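Local coordinates for protein L-ribulose 3-epimerase (Methylomonas sp. DH-1, PDB 7CJ7) that epimerises ketoses at the C3 position with the help of manganese, working fastest on L-ribulose and also interconverting D-allulose and D-fructose, at residues A23-A28 with A53-L58; A74-T79 with D90-K95; S229-L234 with E280-R285; N194-S199 with G223-A228. All blocks are in the same frame, centred on the assembly; numbering follows the deposited sequence.

Contact 1: residues A23-A28 with A53-L58; sequences AGARKA and ALTKDL. With MG (magnesium ion), chain E.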
loop_
_atom_site.group_PDB
_atom_site.type_symbol
_atom_site.label_atom_id
_atom_site.label_comp_id
_atom_site.label_asym_id
_atom_site.label_seq_id
_atom_site.Cartn_x
_atom_site.Cartn_y
_atom_site.Cartn_z
ATOM N N ALA A 23 -15.930 4.140 -28.278
ATOM C CA ALA A 23 -16.388 5.356 -27.571
ATOM C C ALA A 23 -15.378 5.742 -26.489
ATOM O O ALA A 23 -15.040 6.947 -26.398
ATOM C CB ALA A 23 -17.755 5.119 -26.979
ATOM N N GLY A 24 -14.939 4.760 -25.688
ATOM C CA GLY A 24 -13.967 4.960 -24.598
ATOM C C GLY A 24 -12.670 5.519 -25.151
ATOM O O GLY A 24 -12.110 6.470 -24.560
ATOM N N ALA A 25 -12.213 4.968 -26.273
ATOM C CA ALA A 25 -10.945 5.380 -26.916
ATOM C C ALA A 25 -11.053 6.845 -27.350
ATOM O O ALA A 25 -10.122 7.628 -27.085
ATOM C CB ALA A 25 -10.637 4.474 -28.073
ATOM N N ARG A 26 -12.165 7.222 -27.983
ATOM C CA ARG A 26 -12.347 8.601 -28.502
ATOM C C ARG A 26 -12.405 9.576 -27.321
ATOM O O ARG A 26 -11.769 10.636 -27.402
ATOM C CB ARG A 26 -13.592 8.726 -29.378
ATOM C CG ARG A 26 -13.860 10.158 -29.834
ATOM C CD ARG A 26 -15.032 10.293 -30.784
ATOM N NE ARG A 26 -14.692 9.770 -32.087
ATOM C CZ ARG A 26 -14.055 10.461 -33.028
ATOM N NH1 ARG A 26 -13.740 11.731 -32.835
ATOM N NH2 ARG A 26 -13.769 9.888 -34.176
ATOM N N LYS A 27 -13.129 9.213 -26.262
ATOM C CA LYS A 27 -13.290 10.052 -25.051
ATOM C C LYS A 27 -11.906 10.299 -24.451
ATOM O O LYS A 27 -11.579 11.473 -24.163
ATOM C CB LYS A 27 -14.227 9.349 -24.066
ATOM C CG LYS A 27 -14.629 10.145 -22.840
ATOM C CD LYS A 27 -15.807 9.481 -22.166
ATOM C CE LYS A 27 -16.346 10.227 -20.970
ATOM N NZ LYS A 27 -15.478 10.033 -19.783
ATOM N N ALA A 28 -11.111 9.237 -24.305
ATOM C CA ALA A 28 -9.783 9.291 -23.655
ATOM C C ALA A 28 -8.807 10.082 -24.535
ATOM O O ALA A 28 -8.071 10.924 -24.004
ATOM C CB ALA A 28 -9.289 7.895 -23.371
ATOM N N ALA A 53 -6.847 -0.557 -35.528
ATOM C CA ALA A 53 -7.013 0.347 -36.687
ATOM C C ALA A 53 -7.812 1.591 -36.265
ATOM O O ALA A 53 -7.415 2.718 -36.627
ATOM C CB ALA A 53 -7.658 -0.398 -37.822
ATOM N N LEU A 54 -8.880 1.406 -35.493
ATOM C CA LEU A 54 -9.758 2.515 -35.043
ATOM C C LEU A 54 -8.946 3.428 -34.122
ATOM O O LEU A 54 -9.002 4.656 -34.298
ATOM C CB LEU A 54 -10.971 1.920 -34.329
ATOM C CG LEU A 54 -12.042 2.909 -33.886
ATOM C CD1 LEU A 54 -13.390 2.216 -33.783
ATOM C CD2 LEU A 54 -11.684 3.551 -32.563
ATOM N N THR A 55 -8.159 2.849 -33.215
ATOM C CA THR A 55 -7.333 3.621 -32.251
ATOM C C THR A 55 -6.300 4.428 -33.039
ATOM O O THR A 55 -6.115 5.612 -32.726
ATOM C CB THR A 55 -6.690 2.711 -31.202
ATOM O OG1 THR A 55 -7.742 2.107 -30.451
ATOM C CG2 THR A 55 -5.754 3.451 -30.272
ATOM N N LYS A 56 -5.634 3.801 -34.007
ATOM C CA LYS A 56 -4.649 4.486 -34.881
ATOM C C LYS A 56 -5.303 5.719 -35.535
ATOM O O LYS A 56 -4.706 6.801 -35.482
ATOM C CB LYS A 56 -4.094 3.470 -35.882
ATOM C CG LYS A 56 -3.142 4.043 -36.909
ATOM C CD LYS A 56 -2.273 5.131 -36.370
ATOM C CE LYS A 56 -0.957 4.640 -35.812
ATOM N NZ LYS A 56 0.146 5.538 -36.226
ATOM N N ASP A 57 -6.499 5.574 -36.108
ATOM C CA ASP A 57 -7.241 6.687 -36.759
ATOM C C ASP A 57 -7.491 7.807 -35.738
ATOM O O ASP A 57 -7.353 8.992 -36.110
ATOM C CB ASP A 57 -8.559 6.204 -37.363
ATOM C CG ASP A 57 -8.407 5.341 -38.601
ATOM O OD1 ASP A 57 -7.279 5.295 -39.161
ATOM O OD2 ASP A 57 -9.429 4.738 -39.014
ATOM N N LEU A 58 -7.843 7.458 -34.499
ATOM C CA LEU A 58 -8.135 8.458 -33.433
ATOM C C LEU A 58 -6.848 9.205 -33.084
ATOM O O LEU A 58 -6.896 10.443 -32.935
ATOM C CB LEU A 58 -8.733 7.770 -32.205
ATOM C CG LEU A 58 -10.178 7.309 -32.366
ATOM C CD1 LEU A 58 -10.591 6.408 -31.213
ATOM C CD2 LEU A 58 -11.109 8.504 -32.493
HETATM MG MG MG E . -6.300 4.008 -40.355
HETATM O O HOH W 1 -5.965 2.668 -39.049
HETATM O O HOH W 2 -8.597 3.018 -40.616
HETATM O O HOH W 3 -5.503 2.921 -42.073
HETATM O O HOH W 4 -4.686 5.139 -40.244
#

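Contact 2: residues A74-T79 with D90-K95; sequences AATDVT and DELLRK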
loop_
_atom_site.group_PDB
_atom_site.type_symbol
_atom_site.label_atom_id
_atom_site.label_comp_id
_atom_site.label_asym_id
_atom_site.label_seq_id
_atom_site.Cartn_x
_atom_site.Cartn_y
_atom_site.Cartn_z
ATOM N N ALA A 74 -2.951 -13.905 -12.711
ATOM C CA ALA A 74 -2.581 -15.268 -12.269
ATOM C C ALA A 74 -2.435 -16.174 -13.498
ATOM O O ALA A 74 -1.489 -16.961 -13.549
ATOM C CB ALA A 74 -3.599 -15.808 -11.287
ATOM N N ALA A 75 -3.313 -16.035 -14.492
ATOM C CA ALA A 75 -3.364 -16.943 -15.664
ATOM C C ALA A 75 -2.146 -16.726 -16.581
ATOM O O ALA A 75 -1.845 -17.631 -17.381
ATOM C CB ALA A 75 -4.667 -16.734 -16.397
ATOM N N THR A 76 -1.461 -15.584 -16.466
ATOM C CA THR A 76 -0.386 -15.150 -17.397
ATOM C C THR A 76 0.891 -14.761 -16.637
ATOM O O THR A 76 1.741 -14.080 -17.228
ATOM C CB THR A 76 -0.870 -13.986 -18.271
ATOM O OG1 THR A 76 -1.399 -12.962 -17.432
ATOM C CG2 THR A 76 -1.925 -14.396 -19.271
ATOM N N ASP A 77 1.042 -15.207 -15.391
ATOM C CA ASP A 77 2.156 -14.804 -14.493
ATOM C C ASP A 77 3.470 -15.459 -14.935
ATOM O O ASP A 77 3.631 -16.659 -14.692
ATOM C CB ASP A 77 1.824 -15.186 -13.054
ATOM C CG ASP A 77 2.820 -14.675 -12.028
ATOM O OD1 ASP A 77 3.889 -14.169 -12.442
ATOM O OD2 ASP A 77 2.511 -14.783 -10.813
ATOM N N VAL A 78 4.394 -14.691 -15.512
ATOM C CA VAL A 78 5.678 -15.213 -16.072
ATOM C C VAL A 78 6.659 -15.611 -14.961
ATOM O O VAL A 78 7.711 -16.175 -15.323
ATOM C CB VAL A 78 6.332 -14.219 -17.045
ATOM C CG1 VAL A 78 5.519 -14.100 -18.325
ATOM C CG2 VAL A 78 6.595 -12.856 -16.406
ATOM N N THR A 79 6.334 -15.375 -13.683
ATOM C CA THR A 79 7.129 -15.861 -12.518
ATOM C C THR A 79 6.723 -17.295 -12.155
ATOM O O THR A 79 7.467 -17.954 -11.400
ATOM C CB THR A 79 6.967 -14.981 -11.272
ATOM O OG1 THR A 79 5.640 -15.128 -10.757
ATOM C CG2 THR A 79 7.265 -13.525 -11.551
ATOM N N ASP A 90 4.033 -15.054 -21.897
ATOM C CA ASP A 90 4.912 -14.731 -23.054
ATOM C C ASP A 90 4.015 -14.313 -24.226
ATOM O O ASP A 90 4.334 -13.308 -24.894
ATOM C CB ASP A 90 5.799 -15.915 -23.462
ATOM C CG ASP A 90 6.972 -16.221 -22.538
ATOM O OD1 ASP A 90 7.214 -15.439 -21.587
ATOM O OD2 ASP A 90 7.636 -17.267 -22.769
ATOM N N GLU A 91 2.925 -15.055 -24.451
ATOM C CA GLU A 91 1.979 -14.843 -25.579
ATOM C C GLU A 91 1.270 -13.495 -25.400
ATOM O O GLU A 91 1.220 -12.724 -26.369
ATOM C CB GLU A 91 1.012 -16.018 -25.666
ATOM C CG GLU A 91 -0.074 -15.848 -26.705
ATOM C CD GLU A 91 -1.134 -16.941 -26.634
ATOM O OE1 GLU A 91 -1.887 -17.001 -25.626
ATOM O OE2 GLU A 91 -1.189 -17.746 -27.573
ATOM N N LEU A 92 0.778 -13.192 -24.198
ATOM C CA LEU A 92 0.139 -11.878 -23.916
ATOM C C LEU A 92 1.157 -10.756 -24.179
ATOM O O LEU A 92 0.799 -9.750 -24.806
ATOM C CB LEU A 92 -0.391 -11.843 -22.482
ATOM C CG LEU A 92 -1.332 -10.676 -22.173
ATOM C CD1 LEU A 92 -2.273 -11.020 -21.030
ATOM C CD2 LEU A 92 -0.551 -9.418 -21.856
ATOM N N LEU A 93 2.393 -10.897 -23.712
ATOM C CA LEU A 93 3.394 -9.803 -23.848
ATOM C C LEU A 93 3.760 -9.600 -25.329
ATOM O O LEU A 93 3.961 -8.433 -25.753
ATOM C CB LEU A 93 4.609 -10.140 -22.986
ATOM C CG LEU A 93 4.361 -10.077 -21.481
ATOM C CD1 LEU A 93 5.471 -10.790 -20.724
ATOM C CD2 LEU A 93 4.210 -8.631 -21.007
ATOM N N ARG A 94 3.834 -10.678 -26.108
ATOM C CA ARG A 94 4.081 -10.583 -27.571
ATOM C C ARG A 94 2.926 -9.807 -28.216
ATOM O O ARG A 94 3.189 -8.896 -29.015
ATOM C CB ARG A 94 4.276 -11.978 -28.182
ATOM C CG ARG A 94 5.633 -12.610 -27.878
ATOM C CD ARG A 94 5.928 -13.748 -28.839
ATOM N NE ARG A 94 4.887 -14.765 -28.779
ATOM C CZ ARG A 94 4.890 -15.801 -27.944
ATOM N NH1 ARG A 94 5.911 -15.983 -27.128
ATOM N NH2 ARG A 94 3.886 -16.663 -27.943
ATOM N N LYS A 95 1.684 -10.129 -27.860
ATOM C CA LYS A 95 0.490 -9.469 -28.446
ATOM C C LYS A 95 0.503 -7.979 -28.077
ATOM O O LYS A 95 0.207 -7.150 -28.966
ATOM C CB LYS A 95 -0.800 -10.139 -27.973
ATOM C CG LYS A 95 -2.068 -9.576 -28.598
ATOM C CD LYS A 95 -2.157 -9.803 -30.095
ATOM C CE LYS A 95 -3.350 -9.115 -30.717
ATOM N NZ LYS A 95 -3.353 -9.260 -32.191
#

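Contact 3: residues S229-L234 with E280-R285; sequences SFFAAL and EFIKQR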
loop_
_atom_site.group_PDB
_atom_site.type_symbol
_atom_site.label_atom_id
_atom_site.label_comp_id
_atom_site.label_asym_id
_atom_site.label_seq_id
_atom_site.Cartn_x
_atom_site.Cartn_y
_atom_site.Cartn_z
ATOM N N SER A 229 11.483 16.807 -3.978
ATOM C CA SER A 229 12.638 15.883 -3.905
ATOM C C SER A 229 12.712 15.055 -5.188
ATOM O O SER A 229 13.806 14.913 -5.764
ATOM C CB SER A 229 12.551 15.014 -2.681
ATOM O OG SER A 229 13.673 14.165 -2.610
ATOM N N PHE A 230 11.577 14.540 -5.643
ATOM C CA PHE A 230 11.530 13.655 -6.826
ATOM C C PHE A 230 11.964 14.428 -8.078
ATOM O O PHE A 230 12.816 13.924 -8.822
ATOM C CB PHE A 230 10.137 13.067 -7.015
ATOM C CG PHE A 230 10.085 12.120 -8.179
ATOM C CD1 PHE A 230 10.798 10.934 -8.143
ATOM C CD2 PHE A 230 9.388 12.445 -9.330
ATOM C CE1 PHE A 230 10.761 10.056 -9.213
ATOM C CE2 PHE A 230 9.351 11.565 -10.401
ATOM C CZ PHE A 230 10.050 10.381 -10.347
ATOM N N PHE A 231 11.383 15.602 -8.341
ATOM C CA PHE A 231 11.700 16.365 -9.576
ATOM C C PHE A 231 13.146 16.884 -9.521
ATOM O O PHE A 231 13.807 16.959 -10.572
ATOM C CB PHE A 231 10.656 17.448 -9.837
ATOM C CG PHE A 231 9.343 16.899 -10.330
ATOM C CD1 PHE A 231 9.273 16.186 -11.516
ATOM C CD2 PHE A 231 8.176 17.088 -9.605
ATOM C CE1 PHE A 231 8.065 15.682 -11.977
ATOM C CE2 PHE A 231 6.968 16.598 -10.075
ATOM C CZ PHE A 231 6.915 15.896 -11.256
ATOM N N ALA A 232 13.652 17.203 -8.336
ATOM C CA ALA A 232 15.067 17.599 -8.157
ATOM C C ALA A 232 15.978 16.452 -8.615
ATOM O O ALA A 232 16.961 16.706 -9.337
ATOM C CB ALA A 232 15.318 17.999 -6.728
ATOM N N ALA A 233 15.661 15.218 -8.228
ATOM C CA ALA A 233 16.473 14.029 -8.577
ATOM C C ALA A 233 16.420 13.802 -10.093
ATOM O O ALA A 233 17.464 13.498 -10.680
ATOM C CB ALA A 233 15.984 12.823 -7.824
ATOM N N LEU A 234 15.244 13.922 -10.713
ATOM C CA LEU A 234 15.111 13.795 -12.187
ATOM C C LEU A 234 16.024 14.822 -12.861
ATOM O O LEU A 234 16.657 14.489 -13.863
ATOM C CB LEU A 234 13.655 14.010 -12.614
ATOM C CG LEU A 234 12.673 12.870 -12.344
ATOM C CD1 LEU A 234 11.368 13.144 -13.068
ATOM C CD2 LEU A 234 13.226 11.518 -12.763
ATOM N N GLU A 280 -0.295 20.916 -15.549
ATOM C CA GLU A 280 0.237 22.216 -15.071
ATOM C C GLU A 280 1.165 21.981 -13.869
ATOM O O GLU A 280 2.249 22.604 -13.811
ATOM C CB GLU A 280 -0.913 23.146 -14.692
ATOM C CG GLU A 280 -0.466 24.535 -14.277
ATOM C CD GLU A 280 -1.551 25.361 -13.603
ATOM O OE1 GLU A 280 -2.311 24.795 -12.773
ATOM O OE2 GLU A 280 -1.648 26.559 -13.912
ATOM N N PHE A 281 0.742 21.148 -12.920
ATOM C CA PHE A 281 1.525 20.797 -11.704
ATOM C C PHE A 281 2.904 20.261 -12.121
ATOM O O PHE A 281 3.933 20.678 -11.580
ATOM C CB PHE A 281 0.753 19.780 -10.863
ATOM C CG PHE A 281 1.416 19.416 -9.561
ATOM C CD1 PHE A 281 2.409 18.450 -9.519
ATOM C CD2 PHE A 281 1.054 20.042 -8.377
ATOM C CE1 PHE A 281 3.033 18.132 -8.322
ATOM C CE2 PHE A 281 1.670 19.708 -7.182
ATOM C CZ PHE A 281 2.659 18.757 -7.161
ATOM N N ILE A 282 2.927 19.321 -13.059
ATOM C CA ILE A 282 4.180 18.660 -13.522
ATOM C C ILE A 282 5.056 19.680 -14.260
ATOM O O ILE A 282 6.245 19.785 -13.940
ATOM C CB ILE A 282 3.846 17.431 -14.381
ATOM C CG1 ILE A 282 3.154 16.352 -13.546
ATOM C CG2 ILE A 282 5.087 16.902 -15.080
ATOM C CD1 ILE A 282 2.463 15.298 -14.373
ATOM N N LYS A 283 4.496 20.436 -15.195
ATOM C CA LYS A 283 5.311 21.326 -16.061
ATOM C C LYS A 283 5.883 22.473 -15.220
ATOM O O LYS A 283 6.953 22.999 -15.574
ATOM C CB LYS A 283 4.484 21.796 -17.256
ATOM C CG LYS A 283 4.299 20.727 -18.315
ATOM C CD LYS A 283 3.792 21.255 -19.624
ATOM C CE LYS A 283 3.797 20.182 -20.684
ATOM N NZ LYS A 283 3.318 20.695 -21.985
ATOM N N GLN A 284 5.221 22.843 -14.130
ATOM C CA GLN A 284 5.729 23.917 -13.245
ATOM C C GLN A 284 6.987 23.422 -12.512
ATOM O O GLN A 284 7.804 24.270 -12.083
ATOM C CB GLN A 284 4.646 24.348 -12.265
ATOM C CG GLN A 284 5.081 25.487 -11.363
ATOM C CD GLN A 284 4.022 25.838 -10.347
ATOM O OE1 GLN A 284 4.325 26.130 -9.190
ATOM N NE2 GLN A 284 2.769 25.799 -10.777
ATOM N N ARG A 285 7.159 22.099 -12.390
ATOM C CA ARG A 285 8.233 21.498 -11.552
ATOM C C ARG A 285 9.291 20.791 -12.399
ATOM O O ARG A 285 10.362 20.469 -11.842
ATOM C CB ARG A 285 7.626 20.521 -10.547
ATOM C CG ARG A 285 6.842 21.229 -9.457
ATOM C CD ARG A 285 5.853 20.335 -8.739
ATOM N NE ARG A 285 5.203 21.097 -7.691
ATOM C CZ ARG A 285 4.202 21.948 -7.884
ATOM N NH1 ARG A 285 3.705 22.608 -6.858
ATOM N NH2 ARG A 285 3.688 22.143 -9.090
HETATM O O HOH W 5 13.399 19.977 -11.563
#

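Contact 4: residues N194-S199 with G223-A228; sequences NGMAKS and GNVDFA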
loop_
_atom_site.group_PDB
_atom_site.type_symbol
_atom_site.label_atom_id
_atom_site.label_comp_id
_atom_site.label_asym_id
_atom_site.label_seq_id
_atom_site.Cartn_x
_atom_site.Cartn_y
_atom_site.Cartn_z
ATOM N N ASN A 194 13.492 4.871 0.485
ATOM C CA ASN A 194 14.202 5.711 1.481
ATOM C C ASN A 194 14.342 7.123 0.906
ATOM O O ASN A 194 15.446 7.468 0.457
ATOM C CB ASN A 194 15.572 5.123 1.812
ATOM C CG ASN A 194 15.535 4.063 2.890
ATOM O OD1 ASN A 194 14.515 3.415 3.107
ATOM N ND2 ASN A 194 16.645 3.899 3.591
ATOM N N GLY A 195 13.255 7.897 0.882
ATOM C CA GLY A 195 13.223 9.215 0.227
ATOM C C GLY A 195 13.051 9.074 -1.274
ATOM O O GLY A 195 13.127 7.932 -1.802
ATOM N N MET A 196 12.848 10.183 -1.974
ATOM C CA MET A 196 12.382 10.140 -3.381
ATOM C C MET A 196 13.547 10.334 -4.363
ATOM O O MET A 196 13.261 10.447 -5.567
ATOM C CB MET A 196 11.303 11.201 -3.615
ATOM C CG MET A 196 10.096 11.050 -2.693
ATOM S SD MET A 196 9.131 9.560 -3.038
ATOM C CE MET A 196 8.566 9.966 -4.691
ATOM N N ALA A 197 14.806 10.335 -3.901
ATOM C CA ALA A 197 15.986 10.657 -4.744
ATOM C C ALA A 197 16.858 9.422 -4.998
ATOM O O ALA A 197 17.357 9.294 -6.126
ATOM C CB ALA A 197 16.803 11.765 -4.124
ATOM N N LYS A 198 17.069 8.586 -3.975
ATOM C CA LYS A 198 18.096 7.507 -3.947
ATOM C C LYS A 198 18.002 6.634 -5.207
ATOM O O LYS A 198 19.049 6.420 -5.864
ATOM C CB LYS A 198 17.912 6.706 -2.652
ATOM C CG LYS A 198 18.983 5.673 -2.324
ATOM C CD LYS A 198 18.846 5.157 -0.894
ATOM C CE LYS A 198 19.620 3.891 -0.588
ATOM N NZ LYS A 198 21.084 4.100 -0.640
ATOM N N SER A 199 16.814 6.128 -5.546
ATOM C CA SER A 199 16.621 5.175 -6.673
ATOM C C SER A 199 16.832 5.883 -8.010
ATOM O O SER A 199 17.383 5.260 -8.937
ATOM C CB SER A 199 15.279 4.506 -6.598
ATOM O OG SER A 199 15.339 3.433 -5.676
ATOM N N GLY A 223 -1.818 15.369 -1.373
ATOM C CA GLY A 223 -1.391 14.192 -0.601
ATOM C C GLY A 223 -0.045 14.418 0.048
ATOM O O GLY A 223 0.266 15.575 0.399
ATOM N N ASN A 224 0.745 13.353 0.165
ATOM C CA ASN A 224 1.971 13.346 0.991
ATOM C C ASN A 224 3.237 13.195 0.138
ATOM O O ASN A 224 4.344 13.202 0.728
ATOM C CB ASN A 224 1.879 12.238 2.033
ATOM C CG ASN A 224 0.681 12.409 2.936
ATOM O OD1 ASN A 224 0.399 13.524 3.380
ATOM N ND2 ASN A 224 -0.024 11.321 3.205
ATOM N N VAL A 225 3.128 13.034 -1.181
ATOM C CA VAL A 225 4.346 12.736 -1.991
ATOM C C VAL A 225 5.259 13.965 -1.991
ATOM O O VAL A 225 4.775 15.086 -2.260
ATOM C CB VAL A 225 4.037 12.274 -3.421
ATOM C CG1 VAL A 225 5.265 12.372 -4.311
ATOM C CG2 VAL A 225 3.484 10.864 -3.426
ATOM N N ASP A 226 6.549 13.745 -1.739
ATOM C CA ASP A 226 7.572 14.815 -1.815
ATOM C C ASP A 226 7.957 15.010 -3.284
ATOM O O ASP A 226 9.009 14.505 -3.710
ATOM C CB ASP A 226 8.795 14.485 -0.960
ATOM C CG ASP A 226 9.729 15.662 -0.756
ATOM O OD1 ASP A 226 9.647 16.625 -1.551
ATOM O OD2 ASP A 226 10.545 15.599 0.191
ATOM N N PHE A 227 7.136 15.725 -4.043
ATOM C CA PHE A 227 7.418 15.980 -5.477
ATOM C C PHE A 227 8.656 16.865 -5.626
ATOM O O PHE A 227 9.376 16.686 -6.623
ATOM C CB PHE A 227 6.197 16.568 -6.177
ATOM C CG PHE A 227 5.123 15.548 -6.433
ATOM C CD1 PHE A 227 5.350 14.488 -7.293
ATOM C CD2 PHE A 227 3.894 15.641 -5.800
ATOM C CE1 PHE A 227 4.363 13.548 -7.522
ATOM C CE2 PHE A 227 2.907 14.703 -6.041
ATOM C CZ PHE A 227 3.150 13.652 -6.892
ATOM N N ALA A 228 8.927 17.757 -4.674
ATOM C CA ALA A 228 10.096 18.666 -4.745
ATOM C C ALA A 228 11.372 17.823 -4.836
ATOM O O ALA A 228 12.228 18.118 -5.700
ATOM C CB ALA A 228 10.121 19.609 -3.562
#

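Contact 1: residues A23-A28 with A53-L58
Leu58 turns its CG anti to its own carbonyl carbon (chi1 -74°), which sends both methyls across to helix 22-35, while Arg26 runs out straight and then bends at chi3 (-73°) to lay its guanidinium over one of them. CD2 of Leu58 lies over one face of that group, toward its rim, 3.4 Å from Arg26 NH2; the two side chains are set nearly perpendicular. The other branch, Leu58 CD1, meets Ala25 CB at 3.7 Å. Ala25 and Thr55 flank the same seam, their CA atoms 6.7 Å apart. The two helices, neighbours on the outside of the TIM barrel, run nearly parallel; the axes of the two segments approach to 10.0 Å and are inclined by 21°. Replacing Leu58 by alanine is likely to leave Ala25 CB and the Arg26 guanidinium without their methyl partners. Asp57 points elsewhere: its OD1 binds a magnesium ion at 2.0 Å, and four waters complete the ligands seen. No hydrogen bond joins the two segments. The contact is therefore apolar at its centre, and the charge of Arg26 is answered at its margin by a salt bridge from NH2 to Glu61.

Contact 2: residues A74-T79 with D90-K95
Thr76 and Val78 face the helix from a loop without regular structure, Thr76 opposite Leu92 and Val78 opposite Asp90, with CA atoms 7.3 Å apart between Thr76 and Leu92. This is the beta-alpha connection of a TIM barrel: the chain leaves strand 65-72, passes through residues 74-79 and returns along helix 83-102, so that the loop packs against the helix it leads into. An Asx turn at Asp77 shapes the loop. Asp77 OD1 accepts from the backbone N of Thr79 at 3.0 Å and also from Thr79 OG1, both donors approaching from the same face of the carboxylate and well out of its plane. Asp77 OD2 is hydrogen-bonded to Tyr119 OH, so both oxygens of this buried carboxylate have partners.

Two apolar touches carry the contact. With OG1 held between the backbone N and the carbonyl carbon (chi1 52°) and hydrogen-bonded to Ser73 N, Thr76 CG2 falls anti to the carbonyl carbon and meets Leu92 CD1 at 3.8 Å, the side chains crossing at about a right angle. Val78 offers CG1 alone, which touches both Asp90 and Leu93, lying 4.1 Å from Leu93 CD1. Leu72 of the preceding strand touches Val78, Leu92 and Leu93, Ala134 of helix 125-143 touches Val78, and Asp90 OD2 forms a salt bridge with Arg137. Asp90 OD1 passes 3.9 Å from Val78 CG1.

Contact 3: residues S229-L234 with E280-R285
Phe231 reaches across to the C-terminal helix and meets Arg285 obliquely, neither squarely by its face nor by its edge. Its CD2 lies 3.6 Å from Arg285 CB, and CD2 and CE2 also approach CD, so the aliphatic start of the arginine lies against the CD2-CE2 part of the ring, at a slant. The ring and guanidinium planes are 53° apart, which rules out a parallel stack. Farther along the ring, Phe231 CZ comes within 4.4 Å of Ile282 CG2, again obliquely.

The charged end of Arg285 turns back to its own helix. Its chain is extended from CG to NE, and this length carries the guanidinium over Phe281, whose CE2 sits 3.4 Å above the centre of the group. NH2 donates to Phe281 O at 2.9 Å with an N-H...O angle of 155°, meeting a lone pair in the carbonyl plane. The bond and the ring together probably limit the rotation of the guanidinium. A water donates to Arg285 O and, weakly, to Phe231 O, joining the two backbones. With a serine in place of Phe231, Arg285 CB and Ile282 CG2 would probably lose the ring they rest against.

The contact ties helix 227-236 to helix 271-285, two helices on the outside of the TIM barrel. Phe231 also touches Ile212 on strand 207-212 beneath it and Tyr286, the residue after Arg285, while Phe281 meets Phe227 edge-to-face at the start of helix 227-236.

Contact 4: residues N194-S199 with G223-A228
Asp226, whose backbone and CB pack against Met196, is the N-cap of helix 227-236: its OD1 accepts a hydrogen bond from the backbone N of Ser229. The carboxylate is carried there with CG anti to the backbone N (chi1 -167°). Asp226 is also the centre of an inverse gamma turn, closed by a weak bond from Phe227 N to Val225 O at 3.0 Å. Each segment is a loop that runs into the first turn of an outer helix of the TIM barrel, 198-203 and 227-236.

Met196 joins them. Its chain bends at chi2 and chi3 (-68° and -65°), swinging CE round to Val225. Nearer the backbone, Met196 CG lies 3.8 Å from Asp226 O and 4.1 Å from Asp226 CB, the two side chains running alongside each other head to tail. Thr186 and Met189 of helix 186-192 also touch Met196.

Asn224 binds the second subunit of the homodimer: its ND2 donates to the backbone O of Asn190 of that subunit, and its OD1 takes a weak bond from the backbone N of Gly195 there. Val225 serves two neighbours with CG1, which sits 3.4 Å above the centre of the Phe227 ring and 4.1 Å from Met196 CE.

Overall arrangement
All four contacts involve the helices round the TIM barrel or the loops that lead into them. Contacts 3 and 4, with centres about 11 Å apart, share helix 227-236: Phe230 CD1 touches Met196 O at 3.6 Å, and Ala233 CB meets Ala197 CA at 3.8 Å. Contacts 1 and 2 do not touch (nearest atoms about 10 Å apart); contact 2 lies across the chain's centre from contacts 3 and 4, and contact 1 across it from contact 4. The side chains of Ile282 in contact 3 and Val225 in contact 4 are each about 12 Å from the manganese, and Leu93 of contact 2 is about 10 Å from bound L-sorbose. Contact 1 is away from these sites; contact 4 reaches the dimer partner.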